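Local structure of uncharacterized protein Atu2773 (Agrobacterium tumefaciens, 2QV5) at residues L138-L144 with Q166-I172. The protein is of unknown function but, as a member of the divergent polysaccharide deacetylase family, may act on carbohydrate chains. Residues are numbered along the deposited sequence; the frame is centred on the assembly and turned at random.
Sequences LAEQSAL and QSLSGGI
Leu168 (chi1 m, chi2 t) lies across the loop-to-helix turn of 138-144, its CD1 3.4 Å from Ala139 O and 3.5 Å from Gln141 N. In the parallel α/β fold of this deacetylase-like domain, each segment carries a loop that follows a strand into the start of the next helix (141-153 and 169-176), and the contact illustrates how the N-terminal ends of two such helices pack side by side. Register is set where the loops pass, Leu138 CA being 4.7 Å from Ser167 CA; there one backbone hydrogen bond, Leu168 N to Leu138 O (2.9 Å, 153°), ties them. Glu140 (phi/psi -111/100) and Ser167 (-59/137) are extended; Glu140 and Leu168 hold the N-cap positions, and the first helical turns close through Leu144 N to Glu140 O (2.8 Å) and Ile172 N to Leu168 O (3.0 Å). Where the two helices begin, Leu144 (chi1 t, chi2 p) and Ile172 (m, t) point toward the opposite segment and meet at Leu144 CB and Ile172 CD1, 3.9 Å apart, while Leu144 CD2 reaches Ser169 CB, also at 3.9 Å. Met148 extends this contact onto Ser169 and Ile172. Ser167 and Ser169 both hydrogen-bond Asp160 at the end of strand 157-160. Gln141 (chi1 t), whose NE2 makes a weak hydrogen bond to Glu145, lays its OE1 in van der Waals contact 3.4 Å from Ile172 CG1.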
loop_
_atom_site.group_PDB
_atom_site.type_symbol
_atom_site.label_atom_id
_atom_site.label_comp_id
_atom_site.label_asym_id
_atom_site.label_seq_id
_atom_site.Cartn_x
_atom_site.Cartn_y
_atom_site.Cartn_z
ATOM N N LEU A 138 4.201 9.373 11.748
ATOM C CA LEU A 138 2.893 8.792 12.062
ATOM C C LEU A 138 2.441 9.003 13.501
ATOM O O LEU A 138 1.246 8.954 13.787
ATOM C CB LEU A 138 2.849 7.297 11.679
ATOM C CG LEU A 138 2.971 6.977 10.179
ATOM C CD1 LEU A 138 3.312 5.493 9.951
ATOM C CD2 LEU A 138 1.733 7.415 9.361
ATOM N N ALA A 139 3.400 9.243 14.394
ATOM C CA ALA A 139 3.113 9.522 15.802
ATOM C C ALA A 139 2.808 11.005 16.093
ATOM O O ALA A 139 2.530 11.368 17.240
ATOM C CB ALA A 139 4.274 9.026 16.672
ATOM N N GLU A 140 2.846 11.851 15.061
ATOM C CA GLU A 140 2.662 13.297 15.222
ATOM C C GLU A 140 1.354 13.818 14.626
ATOM O O GLU A 140 1.264 14.035 13.413
ATOM C CB GLU A 140 3.856 14.049 14.634
ATOM C CG GLU A 140 5.201 13.684 15.262
ATOM C CD GLU A 140 5.364 14.213 16.676
ATOM O OE1 GLU A 140 5.398 15.454 16.850
ATOM O OE2 GLU A 140 5.478 13.387 17.610
ATOM N N GLN A 141 0.357 14.023 15.494
ATOM C CA GLN A 141 -1.012 14.407 15.108
ATOM C C GLN A 141 -1.050 15.629 14.195
ATOM O O GLN A 141 -1.696 15.606 13.152
ATOM C CB GLN A 141 -1.871 14.630 16.364
ATOM C CG GLN A 141 -3.173 15.405 16.163
ATOM C CD GLN A 141 -4.387 14.519 16.010
ATOM O OE1 GLN A 141 -4.329 13.308 16.232
ATOM N NE2 GLN A 141 -5.507 15.125 15.637
ATOM N N SER A 142 -0.316 16.670 14.572
ATOM C CA SER A 142 -0.262 17.912 13.806
ATOM C C SER A 142 0.361 17.751 12.418
ATOM O O SER A 142 0.080 18.539 11.525
ATOM C CB SER A 142 0.490 18.985 14.593
ATOM O OG SER A 142 1.871 18.686 14.686
ATOM N N ALA A 143 1.209 16.736 12.247
ATOM C CA ALA A 143 1.846 16.463 10.959
ATOM C C ALA A 143 0.987 15.537 10.096
ATOM O O ALA A 143 0.821 15.761 8.887
ATOM C CB ALA A 143 3.217 15.855 11.176
ATOM N N LEU A 144 0.438 14.504 10.726
ATOM C CA LEU A 144 -0.334 13.491 10.016
ATOM C C LEU A 144 -1.755 13.931 9.623
ATOM O O LEU A 144 -2.236 13.566 8.543
ATOM C CB LEU A 144 -0.362 12.181 10.815
ATOM C CG LEU A 144 -0.973 10.950 10.131
ATOM C CD1 LEU A 144 -0.293 10.651 8.784
ATOM C CD2 LEU A 144 -0.913 9.748 11.061
ATOM N N GLN A 166 2.864 3.246 17.615
ATOM C CA GLN A 166 2.402 4.545 18.102
ATOM C C GLN A 166 1.674 5.370 17.033
ATOM O O GLN A 166 1.293 6.520 17.284
ATOM C CB GLN A 166 3.583 5.341 18.679
ATOM C CG GLN A 166 4.280 4.644 19.845
ATOM C CD GLN A 166 3.302 4.167 20.908
ATOM O OE1 GLN A 166 2.567 4.965 21.500
ATOM N NE2 GLN A 166 3.287 2.858 21.154
ATOM N N SER A 167 1.478 4.771 15.854
ATOM C CA SER A 167 0.852 5.452 14.715
ATOM C C SER A 167 -0.554 5.934 15.045
ATOM O O SER A 167 -1.347 5.220 15.665
ATOM C CB SER A 167 0.817 4.550 13.481
ATOM O OG SER A 167 0.022 5.136 12.464
ATOM N N LEU A 168 -0.839 7.156 14.617
ATOM C CA LEU A 168 -2.084 7.837 14.924
ATOM C C LEU A 168 -3.066 7.811 13.771
ATOM O O LEU A 168 -4.114 8.439 13.851
ATOM C CB LEU A 168 -1.792 9.292 15.300
ATOM C CG LEU A 168 -1.139 9.523 16.661
ATOM C CD1 LEU A 168 -0.771 10.977 16.803
ATOM C CD2 LEU A 168 -2.084 9.089 17.788
ATOM N N SER A 169 -2.736 7.071 12.714
ATOM C CA SER A 169 -3.538 7.074 11.485
ATOM C C SER A 169 -4.928 6.466 11.650
ATOM O O SER A 169 -5.869 6.892 10.977
ATOM C CB SER A 169 -2.779 6.413 10.329
ATOM O OG SER A 169 -2.775 5.001 10.450
ATOM N N GLY A 170 -5.054 5.480 12.540
ATOM C CA GLY A 170 -6.348 4.850 12.815
ATOM C C GLY A 170 -7.316 5.785 13.513
ATOM O O GLY A 170 -8.493 5.878 13.140
ATOM N N GLY A 171 -6.814 6.473 14.533
ATOM C CA GLY A 171 -7.602 7.445 15.284
ATOM C C GLY A 171 -7.968 8.679 14.476
ATOM O O GLY A 171 -9.112 9.134 14.536
ATOM N N ILE A 172 -6.995 9.226 13.738
ATOM C CA ILE A 172 -7.225 10.403 12.879
ATOM C C ILE A 172 -8.283 10.131 11.798
ATOM O O ILE A 172 -9.197 10.937 11.604
ATOM C CB ILE A 172 -5.904 10.954 12.258
ATOM C CG1 ILE A 172 -5.025 11.592 13.340
ATOM C CG2 ILE A 172 -6.194 11.990 11.170
ATOM C CD1 ILE A 172 -3.619 11.943 12.865
#